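Long-range contacts in galactose mutarotase related enzyme (Lactobacillus casei, PDB 3Q1N), which probably binds carbohydrate and may act as an isomerase of the aldose 1-epimerase (galactose mutarotase) family: residues A[15-20]-A[78-83]; A[141-146]-A[253-258]. All blocks are in the same frame, centred on the assembly; numbering follows the deposited sequence.

Contact 1 of 2, residues A[15-20]-A[78-83]; sequences AERGAE and DYDFDV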
# COMPACT_ATOMS: atom_id res chain seq x y z
N ALA A 15 -10.52 11.09 -0.95
CA ALA A 15 -11.56 10.97 -1.98
C ALA A 15 -12.51 9.84 -1.66
O ALA A 15 -12.08 8.74 -1.26
CB ALA A 15 -10.92 10.73 -3.34
N GLU A 16 -13.80 10.10 -1.84
CA GLU A 16 -14.79 9.06 -1.69
C GLU A 16 -14.51 7.94 -2.67
O GLU A 16 -14.66 6.77 -2.35
CB GLU A 16 -16.19 9.64 -1.93
CG GLU A 16 -16.61 10.56 -0.77
CD GLU A 16 -17.86 11.41 -1.03
OE1 GLU A 16 -18.36 11.44 -2.17
OE2 GLU A 16 -18.32 12.09 -0.08
N ARG A 17 -14.03 8.29 -3.86
CA ARG A 17 -13.61 7.28 -4.83
C ARG A 17 -12.38 6.52 -4.33
O ARG A 17 -11.33 7.12 -4.11
CB ARG A 17 -13.36 7.90 -6.22
CG ARG A 17 -12.76 6.90 -7.23
CD ARG A 17 -13.71 5.74 -7.55
NE ARG A 17 -14.98 6.16 -8.09
CZ ARG A 17 -15.25 6.29 -9.39
NH1 ARG A 17 -14.30 6.04 -10.28
NH2 ARG A 17 -16.46 6.69 -9.80
N GLY A 18 -12.55 5.23 -4.05
CA GLY A 18 -11.49 4.37 -3.52
C GLY A 18 -11.03 4.72 -2.09
O GLY A 18 -10.02 4.20 -1.65
N ALA A 19 -11.79 5.55 -1.36
CA ALA A 19 -11.34 6.03 -0.03
C ALA A 19 -9.86 6.41 -0.08
O ALA A 19 -9.05 6.07 0.82
CB ALA A 19 -11.58 4.95 1.06
N GLU A 20 -9.50 7.15 -1.13
CA GLU A 20 -8.10 7.36 -1.47
C GLU A 20 -7.56 8.59 -0.76
O GLU A 20 -8.03 9.71 -1.02
CB GLU A 20 -7.88 7.58 -2.94
CG GLU A 20 -6.35 7.62 -3.23
CD GLU A 20 -5.97 8.07 -4.62
OE1 GLU A 20 -6.83 8.53 -5.39
OE2 GLU A 20 -4.75 7.93 -4.95
N ASP A 78 -11.46 1.43 -7.60
CA ASP A 78 -12.29 1.87 -8.74
C ASP A 78 -13.71 2.33 -8.44
O ASP A 78 -14.39 2.83 -9.34
CB ASP A 78 -12.38 0.73 -9.76
CG ASP A 78 -11.04 0.42 -10.37
OD1 ASP A 78 -10.33 1.38 -10.74
OD2 ASP A 78 -10.72 -0.79 -10.49
N TYR A 79 -14.16 2.09 -7.20
CA TYR A 79 -15.53 2.40 -6.80
C TYR A 79 -15.58 3.27 -5.53
O TYR A 79 -14.61 3.38 -4.77
CB TYR A 79 -16.36 1.12 -6.60
CG TYR A 79 -16.36 0.25 -7.83
CD1 TYR A 79 -17.11 0.59 -8.94
CD2 TYR A 79 -15.52 -0.88 -7.93
CE1 TYR A 79 -17.08 -0.17 -10.08
CE2 TYR A 79 -15.45 -1.63 -9.08
CZ TYR A 79 -16.23 -1.30 -10.14
OH TYR A 79 -16.16 -2.09 -11.29
N ASP A 80 -16.69 3.99 -5.37
CA ASP A 80 -16.85 4.89 -4.25
C ASP A 80 -17.03 4.09 -2.96
O ASP A 80 -17.39 2.91 -2.98
CB ASP A 80 -18.08 5.79 -4.42
CG ASP A 80 -17.87 6.92 -5.43
OD1 ASP A 80 -16.76 7.11 -5.94
OD2 ASP A 80 -18.88 7.60 -5.76
N PHE A 81 -16.69 4.75 -1.86
CA PHE A 81 -17.00 4.29 -0.51
C PHE A 81 -18.00 5.26 0.10
O PHE A 81 -17.95 6.47 -0.17
CB PHE A 81 -15.74 4.30 0.38
CG PHE A 81 -14.76 3.19 0.14
CD1 PHE A 81 -14.08 3.06 -1.09
CD2 PHE A 81 -14.37 2.36 1.20
CE1 PHE A 81 -13.10 2.03 -1.25
CE2 PHE A 81 -13.40 1.37 1.05
CZ PHE A 81 -12.74 1.22 -0.16
N ASP A 82 -18.94 4.74 0.89
CA ASP A 82 -19.88 5.58 1.63
C ASP A 82 -19.21 6.17 2.86
O ASP A 82 -18.39 5.52 3.50
CB ASP A 82 -21.07 4.74 2.09
CG ASP A 82 -21.96 4.30 0.95
OD1 ASP A 82 -21.96 4.95 -0.11
OD2 ASP A 82 -22.66 3.31 1.16
N VAL A 83 -19.62 7.39 3.23
CA VAL A 83 -19.03 8.10 4.38
C VAL A 83 -19.94 7.95 5.64
O VAL A 83 -21.18 8.01 5.56
CB VAL A 83 -18.88 9.58 4.04
CG1 VAL A 83 -18.38 10.42 5.30
CG2 VAL A 83 -17.95 9.74 2.86
O HOH W 1 -18.79 8.11 -8.38

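Contact 2 of 2, residues A[141-146]-A[253-258]; sequences GFHPAF and AVEPFD. With EDO (1,2-ethanediol), chain J; EDO (1,2-ethanediol), chain N.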
# COMPACT_ATOMS: atom_id res chain seq x y z
N GLY A 141 -3.71 -4.11 0.44
CA GLY A 141 -2.53 -3.25 0.56
C GLY A 141 -2.90 -1.77 0.47
O GLY A 141 -4.03 -1.41 0.10
N PHE A 142 -1.94 -0.93 0.85
CA PHE A 142 -2.08 0.53 0.80
C PHE A 142 -0.80 1.04 0.08
O PHE A 142 0.31 0.58 0.40
CB PHE A 142 -2.20 1.02 2.25
CG PHE A 142 -2.18 2.53 2.44
CD1 PHE A 142 -2.90 3.41 1.65
CD2 PHE A 142 -1.46 3.04 3.48
CE1 PHE A 142 -2.86 4.76 1.88
CE2 PHE A 142 -1.42 4.36 3.74
CZ PHE A 142 -2.11 5.24 2.95
N HIS A 143 -0.94 1.96 -0.86
CA HIS A 143 0.08 2.33 -1.85
C HIS A 143 0.41 3.85 -1.85
O HIS A 143 0.38 4.50 -2.88
CB HIS A 143 -0.51 1.89 -3.23
CG HIS A 143 0.48 1.79 -4.38
ND1 HIS A 143 1.15 2.88 -4.89
CD2 HIS A 143 0.79 0.75 -5.18
CE1 HIS A 143 1.87 2.50 -5.94
NE2 HIS A 143 1.66 1.22 -6.15
N PRO A 144 0.80 4.43 -0.68
CA PRO A 144 1.05 5.88 -0.65
C PRO A 144 2.38 6.24 -1.28
O PRO A 144 3.37 5.59 -1.00
CB PRO A 144 1.09 6.18 0.84
CG PRO A 144 1.48 4.91 1.49
CD PRO A 144 0.77 3.87 0.68
N ALA A 145 2.39 7.29 -2.07
CA ALA A 145 3.62 7.86 -2.62
C ALA A 145 3.91 9.14 -1.82
O ALA A 145 3.05 9.99 -1.64
CB ALA A 145 3.43 8.21 -4.06
N PHE A 146 5.13 9.23 -1.32
CA PHE A 146 5.59 10.33 -0.49
C PHE A 146 6.56 11.21 -1.23
O PHE A 146 7.50 10.74 -1.88
CB PHE A 146 6.30 9.78 0.74
CG PHE A 146 5.37 9.02 1.65
CD1 PHE A 146 4.40 9.69 2.39
CD2 PHE A 146 5.42 7.64 1.70
CE1 PHE A 146 3.54 9.00 3.22
CE2 PHE A 146 4.53 6.93 2.51
CZ PHE A 146 3.59 7.60 3.27
N ALA A 253 7.27 5.71 -3.05
CA ALA A 253 6.18 5.03 -2.39
C ALA A 253 6.69 3.98 -1.42
O ALA A 253 7.65 3.25 -1.71
CB ALA A 253 5.20 4.39 -3.43
N VAL A 254 6.03 3.88 -0.26
CA VAL A 254 6.38 2.93 0.79
C VAL A 254 5.06 2.33 1.19
O VAL A 254 4.22 3.02 1.77
CB VAL A 254 7.14 3.59 1.97
CG1 VAL A 254 7.61 2.46 2.94
CG2 VAL A 254 8.35 4.43 1.46
N GLU A 255 4.85 1.06 0.82
CA GLU A 255 3.54 0.48 0.65
C GLU A 255 3.30 -0.73 1.54
O GLU A 255 3.87 -1.80 1.30
CB GLU A 255 3.36 0.09 -0.82
CG GLU A 255 3.79 1.16 -1.87
CD GLU A 255 3.84 0.61 -3.27
OE1 GLU A 255 3.55 -0.60 -3.46
OE2 GLU A 255 4.18 1.36 -4.22
N PRO A 256 2.47 -0.57 2.58
CA PRO A 256 2.18 -1.72 3.41
C PRO A 256 1.36 -2.76 2.64
O PRO A 256 0.31 -2.41 2.09
CB PRO A 256 1.40 -1.12 4.59
CG PRO A 256 1.81 0.34 4.65
CD PRO A 256 1.97 0.69 3.19
N PHE A 257 1.81 -4.02 2.66
CA PHE A 257 1.18 -5.14 1.92
C PHE A 257 0.75 -6.25 2.88
O PHE A 257 1.60 -6.85 3.59
CB PHE A 257 2.14 -5.80 0.91
CG PHE A 257 2.30 -5.10 -0.46
CD1 PHE A 257 1.82 -3.83 -0.74
CD2 PHE A 257 3.00 -5.76 -1.44
CE1 PHE A 257 2.03 -3.26 -1.99
CE2 PHE A 257 3.19 -5.19 -2.68
CZ PHE A 257 2.72 -3.96 -2.96
N ASP A 258 -0.55 -6.56 2.88
CA ASP A 258 -1.06 -7.83 3.43
C ASP A 258 -1.44 -8.76 2.27
O ASP A 258 -2.59 -9.06 2.05
CB ASP A 258 -2.24 -7.58 4.37
CG ASP A 258 -2.70 -8.83 5.11
OD1 ASP A 258 -1.89 -9.79 5.25
OD2 ASP A 258 -3.88 -8.85 5.55
C1 EDO J . 4.43 -0.89 -6.68
O1 EDO J . 3.43 -1.63 -5.97
C2 EDO J . 4.08 -0.65 -8.13
O2 EDO J . 2.84 0.08 -8.27
C1 EDO N . -0.84 -11.92 7.86
O1 EDO N . -1.24 -12.27 6.52
C2 EDO N . -2.01 -12.10 8.81
O2 EDO N . -2.83 -10.94 8.76

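Contact 1 of 2, residues A[15-20]-A[78-83]
Ala19 CB sits over the centre of the Phe81 ring in a CH-pi contact, 3.7 Å from CB to the ring centroid and 8° off the ring normal. A second flat group, the Arg17 guanidinium, has Asp78 O over one face, while Asp80 OD1 meets its edge almost in plane. That edge contact is a salt bridge: Arg17 NE lies 2.9 Å from Asp80 OD1, approaching from above the carboxylate plane, with the two planes 45° apart. A water completes the link, accepting from Arg17 NH2 at 3.1 Å and donating to Asp80 OD2 at 2.7 Å. The bend at chi2 (64°) turns CD toward Asp78 O, and the one at chi3 puts NE at Asp80 OD1.

Between the backbones, Gly18 N donates to Tyr79 O (2.9 Å) and Phe81 N to Glu16 O (2.9 Å), a single bridge centred on Arg17 and Asp80. Ala19 N reaches Glu16 O from the opposite face, closing the type II turn from Glu16 to Ala19. Phe81 also packs on Phe93, Leu111 and Val113. The turn between strands 10-15 and 20-26 is thus fixed by backbone bonds, by an apolar contact at buried Ala19 and by a water-bridged ion pair at exposed Arg17.

Contact 2 of 2, residues A[141-146]-A[253-258]
His143 and Glu255 lie side by side and point the same way, the carboxylate stacked on the imidazole with their planes 28° apart. Glu255 OE2 stands over one ring face, offset toward the rim, 3.1 Å from His143 CE1; the angles to the ring nitrogens are too poor for a hydrogen bond. Instead a 1,2-ethanediol, probably from the crystallisation liquor, spans them. His143 NE2 donates to its O2 (2.7 Å, 167° at the hydrogen), and its O1 donates to Glu255 OE1 (2.7 Å). The chain of Glu255 runs extended beyond CG (chi2 169°), which carries the carboxylate alongside the ring.

Two antiparallel strands set this pair in place. Phe142 N bonds to Pro256 O at 3.0 Å and Val254 N to Pro144 O at 3.2 Å, flanking the short irregular piece that holds His143. Gly141 with Phe257 and Ala145 with Ala253 form non-hydrogen-bonded pairs, the latter with CA atoms 3.8 Å apart. On the Phe142 side, Pro144 CD covers the centre of one face of the Phe142 ring, and Pro256 CD lies 4.2 Å from Phe142 CD2. Trp42 and Trp242 also meet the His143 ring.

A histidine N-H and a carboxylate oxygen turned to the two hydroxyls of one diol are consistent with a sugar-binding pocket as in this family.

Contact 1 closes before contact 2 opens along the chain. Their centres are about 17 Å apart and their nearest atoms about 6 Å apart, without touching. Contact 2 lies about 2 Å from the centre of the chain, contact 1 about 16 Å from it. The 15-20 turn belongs to the four-stranded antiparallel sheet, and 78-83 leads into strand 82-84 at one edge of the nine-stranded sheet, so contact 1 joins two sheets. Contact 2 pairs strands 136-147 and 251-258 of a third, in the buried middle at the probable sugar pocket. The loop holding His45 and Pro47 connects the two regions: Glu20 bonds to His45 N, while Ala145 and His143 make backbone bonds to His45 and Pro47.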